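Local coordinates for protein lipoteichoic acid primase (Listeria monocytogenes, PDB 4UOP) that belongs to the sulfatase-like family of metalloenzymes and holds a magnesium ion in its extracellular catalytic domain, at residues Met342-Asn347 with Thr361-Ser366; Pro49-Ala54 with Met346-Ile351. All blocks are in the same frame, centred on the assembly; numbering follows the deposited sequence.

Contact 1 of 2, residues Met342-Asn347 with Thr361-Ser366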
# COMPACT_ATOMS: atom_id res chain seq x y z
N MET B 342 1.34 -20.95 11.94
CA MET B 342 0.73 -22.22 11.46
C MET B 342 1.69 -23.42 11.56
O MET B 342 1.34 -24.41 12.21
CB MET B 342 0.21 -22.08 10.03
CG MET B 342 -0.31 -23.40 9.49
SD MET B 342 -1.01 -23.30 7.85
CE MET B 342 -1.38 -25.04 7.60
N PRO B 343 2.89 -23.33 10.95
CA PRO B 343 3.78 -24.50 11.08
C PRO B 343 4.15 -24.84 12.53
O PRO B 343 4.29 -26.02 12.87
CB PRO B 343 5.00 -24.12 10.24
CG PRO B 343 4.91 -22.63 10.07
CD PRO B 343 3.46 -22.31 10.07
N THR B 344 4.24 -23.83 13.40
CA THR B 344 4.57 -24.05 14.80
C THR B 344 3.42 -24.82 15.48
O THR B 344 3.65 -25.79 16.21
CB THR B 344 4.85 -22.70 15.51
OG1 THR B 344 5.95 -22.03 14.87
CG2 THR B 344 5.19 -22.88 16.99
N VAL B 345 2.19 -24.38 15.24
CA VAL B 345 1.04 -24.99 15.86
C VAL B 345 0.75 -26.40 15.31
O VAL B 345 0.43 -27.30 16.07
CB VAL B 345 -0.20 -24.08 15.72
CG1 VAL B 345 -1.47 -24.81 16.16
CG2 VAL B 345 0.01 -22.84 16.57
N MET B 346 0.89 -26.58 14.00
CA MET B 346 0.63 -27.88 13.40
C MET B 346 1.57 -28.93 14.00
O MET B 346 1.15 -30.06 14.26
CB MET B 346 0.77 -27.84 11.88
CG MET B 346 -0.23 -26.96 11.15
SD MET B 346 -1.99 -27.30 11.49
CE MET B 346 -2.28 -26.23 12.90
N ASN B 347 2.82 -28.56 14.25
CA ASN B 347 3.75 -29.48 14.91
C ASN B 347 3.26 -29.89 16.31
O ASN B 347 3.25 -31.08 16.65
CB ASN B 347 5.16 -28.89 14.96
CG ASN B 347 6.14 -29.77 15.71
OD1 ASN B 347 6.51 -30.85 15.24
ND2 ASN B 347 6.53 -29.34 16.89
N THR B 361 8.02 -21.01 9.23
CA THR B 361 8.84 -22.06 9.79
C THR B 361 8.37 -22.40 11.21
O THR B 361 7.94 -21.53 11.96
CB THR B 361 10.31 -21.59 9.83
OG1 THR B 361 10.72 -21.20 8.51
CG2 THR B 361 11.24 -22.67 10.34
N ASP B 362 8.48 -23.67 11.57
CA ASP B 362 8.23 -24.13 12.93
C ASP B 362 9.29 -23.53 13.85
O ASP B 362 10.45 -23.95 13.86
CB ASP B 362 8.23 -25.66 12.96
CG ASP B 362 8.10 -26.24 14.36
OD1 ASP B 362 7.94 -25.49 15.35
OD2 ASP B 362 8.14 -27.48 14.46
N ILE B 363 8.90 -22.55 14.65
CA ILE B 363 9.90 -21.83 15.41
C ILE B 363 10.46 -22.62 16.60
O ILE B 363 11.49 -22.26 17.14
CB ILE B 363 9.41 -20.45 15.88
CG1 ILE B 363 8.32 -20.56 16.93
CG2 ILE B 363 8.93 -19.62 14.68
CD1 ILE B 363 8.08 -19.23 17.63
N LEU B 364 9.78 -23.69 17.01
CA LEU B 364 10.29 -24.50 18.12
C LEU B 364 11.28 -25.57 17.65
O LEU B 364 11.83 -26.30 18.48
CB LEU B 364 9.15 -25.13 18.90
CG LEU B 364 8.12 -24.16 19.50
CD1 LEU B 364 7.05 -24.93 20.24
CD2 LEU B 364 8.80 -23.16 20.41
N ASN B 365 11.50 -25.67 16.35
CA ASN B 365 12.42 -26.66 15.80
C ASN B 365 13.46 -26.09 14.85
O ASN B 365 14.01 -26.80 14.01
CB ASN B 365 11.63 -27.78 15.16
CG ASN B 365 11.13 -28.75 16.18
OD1 ASN B 365 11.92 -29.47 16.80
ND2 ASN B 365 9.83 -28.74 16.43
N SER B 366 13.74 -24.82 15.02
CA SER B 366 14.79 -24.16 14.27
C SER B 366 15.46 -23.18 15.19
O SER B 366 14.93 -22.86 16.27
CB SER B 366 14.21 -23.46 13.04
OG SER B 366 13.19 -22.55 13.40
O HOH W 1 6.12 -26.62 17.23
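The Asp362 carboxylate stands between helix 341-348 and its own loop, with one face toward each. On the loop face it forms an Asx turn: Leu364 N reaches Asp362 OD1 from above the carboxylate plane. Asn365 ND2 comes down on that same face to Asp362 OD2, at 2.9 Å. On the helix face lies Asn347, its CG 3.3 Å from Asp362 OD2 and its amide turned 43° against the carboxylate. This is packing, since Asn347 ND2 gives its protons to the carbonyl of Asp50 and to a water. That water joins the two segments, accepting from Asn347 ND2 and donating to Thr344 O and, over 2.9 Å, to Asp362 OD1. Leu364 N and the water both donate to OD1, and Asn365 ND2 donates to OD2; these donors would tend to favour the charged carboxylate, although the contact is buried. The direct bond between helix and loop is nearly straight: Ile363 N to Thr344 OG1, 3.0 Å and 174°. With OG1 anti to its carbonyl carbon (chi1 -60°), the hydroxyl lies back beside the backbone N and also bonds Asp340 O, one turn earlier. The Thr344 methyl CG2 packs against Ile363 CG1 and Leu364 CG. Farther toward the start of the helix, the Pro343 ring lies against the backbone of Thr361, with Pro343 CG 3.6 Å from Thr361 N.

Contact 2 of 2, residues Pro49-Ala54 with Met346-Ile351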
# COMPACT_ATOMS: atom_id res chain seq x y z
N PRO B 49 11.21 -33.60 14.61
CA PRO B 49 10.94 -32.42 15.44
C PRO B 49 10.60 -32.71 16.90
O PRO B 49 9.89 -33.67 17.21
CB PRO B 49 9.74 -31.76 14.74
CG PRO B 49 9.12 -32.84 13.94
CD PRO B 49 10.27 -33.69 13.48
N ASP B 50 11.09 -31.84 17.77
CA ASP B 50 10.68 -31.84 19.16
C ASP B 50 9.24 -31.34 19.28
O ASP B 50 8.77 -30.61 18.41
CB ASP B 50 11.61 -30.95 19.97
CG ASP B 50 13.04 -31.45 19.95
OD1 ASP B 50 13.25 -32.67 20.07
OD2 ASP B 50 13.95 -30.61 19.80
N TYR B 51 8.58 -31.77 20.34
CA TYR B 51 7.19 -31.37 20.67
C TYR B 51 6.15 -31.84 19.65
O TYR B 51 5.01 -31.37 19.69
CB TYR B 51 7.08 -29.85 20.86
CG TYR B 51 8.20 -29.21 21.66
CD1 TYR B 51 8.26 -29.34 23.04
CD2 TYR B 51 9.18 -28.46 21.02
CE1 TYR B 51 9.29 -28.76 23.77
CE2 TYR B 51 10.20 -27.87 21.74
CZ TYR B 51 10.26 -28.02 23.11
OH TYR B 51 11.27 -27.43 23.80
N PHE B 52 6.50 -32.74 18.74
CA PHE B 52 5.56 -33.19 17.73
C PHE B 52 4.43 -33.96 18.40
O PHE B 52 4.66 -34.95 19.09
CB PHE B 52 6.25 -34.05 16.66
CG PHE B 52 5.31 -34.52 15.61
CD1 PHE B 52 4.85 -33.64 14.63
CD2 PHE B 52 4.82 -35.83 15.60
CE1 PHE B 52 3.95 -34.05 13.67
CE2 PHE B 52 3.93 -36.25 14.63
CZ PHE B 52 3.49 -35.35 13.67
N GLY B 53 3.20 -33.46 18.25
CA GLY B 53 2.06 -34.09 18.88
C GLY B 53 2.05 -34.00 20.39
O GLY B 53 1.34 -34.75 21.04
N ALA B 54 2.80 -33.06 20.96
CA ALA B 54 2.74 -32.82 22.41
C ALA B 54 1.32 -32.43 22.83
O ALA B 54 0.92 -32.65 23.98
CB ALA B 54 3.71 -31.74 22.82
N MET B 346 0.89 -26.58 14.00
CA MET B 346 0.63 -27.88 13.40
C MET B 346 1.57 -28.93 14.00
O MET B 346 1.15 -30.06 14.26
CB MET B 346 0.77 -27.84 11.88
CG MET B 346 -0.23 -26.96 11.15
SD MET B 346 -1.99 -27.30 11.49
CE MET B 346 -2.28 -26.23 12.90
N ASN B 347 2.82 -28.56 14.25
CA ASN B 347 3.75 -29.48 14.91
C ASN B 347 3.26 -29.89 16.31
O ASN B 347 3.25 -31.08 16.65
CB ASN B 347 5.16 -28.89 14.96
CG ASN B 347 6.14 -29.77 15.71
OD1 ASN B 347 6.51 -30.85 15.24
ND2 ASN B 347 6.53 -29.34 16.89
N LEU B 348 2.85 -28.92 17.12
CA LEU B 348 2.35 -29.24 18.45
C LEU B 348 1.12 -30.16 18.41
O LEU B 348 0.97 -31.06 19.26
CB LEU B 348 2.01 -27.95 19.22
CG LEU B 348 3.20 -27.09 19.59
CD1 LEU B 348 2.73 -25.74 20.13
CD2 LEU B 348 4.06 -27.79 20.64
N LEU B 349 0.24 -29.92 17.44
CA LEU B 349 -0.98 -30.69 17.30
C LEU B 349 -0.75 -32.07 16.65
O LEU B 349 -1.68 -32.84 16.52
CB LEU B 349 -2.02 -29.90 16.51
CG LEU B 349 -2.57 -28.64 17.22
CD1 LEU B 349 -3.50 -27.88 16.28
CD2 LEU B 349 -3.28 -28.98 18.51
N GLY B 350 0.49 -32.34 16.23
CA GLY B 350 0.85 -33.63 15.62
C GLY B 350 0.27 -33.81 14.24
O GLY B 350 -0.11 -34.92 13.87
N ILE B 351 0.14 -32.72 13.50
CA ILE B 351 -0.46 -32.76 12.19
C ILE B 351 0.62 -32.57 11.13
O ILE B 351 1.37 -31.61 11.15
CB ILE B 351 -1.58 -31.71 12.07
CG1 ILE B 351 -2.76 -32.13 12.95
CG2 ILE B 351 -2.02 -31.54 10.61
CD1 ILE B 351 -3.84 -31.09 13.12
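A turn-rich loop packs here on the C-terminal end of a helix: Pro49-Ala54, in the connection leading to strand 59-65, meets the C-terminal end of helix 341-348 through Asn347 and Leu348, and Gly350 just beyond it. The loop is built of two overlapping type II turns, Pro49 to Phe52 and Tyr51 to Ala54. Asn347 grips it at two points. Its side-chain ND2 donates to Asp50 O at 3.0 Å, an almost straight bond lying in the carbonyl plane and close to the amide plane. Its backbone O takes Gly53 N at 2.9 Å, and Phe52 CA sends a C-H toward that same oxygen. Asn347 O has a further donor within the helix end, Gly350 N, because the helix closes in a Schellman motif: Gly350 leaves helical geometry with positive phi, and Ile351 N bonds Met346 O. The turn this makes sets two side-chain-free backbones together, Gly53 CA and Gly350 CA at 3.5 Å. It also brings Gly350 CA over one face of the Phe52 ring, a CH-pi contact 3.9 Å from the ring centroid. Phe52 reaches there with CG anti to its backbone N (chi1 -179°), which carries the ring along the helix end. At the ring edge, in plane, sits Asn347 OD1, 3.3 Å from Phe52 CD1, while Pro49 CB closes on OD1 as well. Lys352 adds a cation-pi interaction to Phe52. On the other flank Leu348 CD2 touches Tyr51 CB at 3.7 Å, and the Tyr51 hydroxyl is hydrogen-bonded to Asn328 ND2.

In the fold
Contacts 1 and 2 lie on one helix, 341-348, with centres about 8 Å apart, and share Asn347. The two loops packed on this helix also touch each other: Asn365 OD1 probably accepts a hydrogen bond from Asp50 N at 2.7 Å, and Leu364 CB packs on Tyr51 CD2 at 3.9 Å. Bound pentaethylene glycol, probably from the crystallisation liquor, lies about 4 Å from the side chain of Leu364 and likewise of Tyr51. Neither contact supplies a magnesium ligand; those are Glu66, Thr108, Asp284 and His285. Contact 2 is linked to that site along the chain: loop 49-54 precedes strand 59-65, which ends next to Glu66.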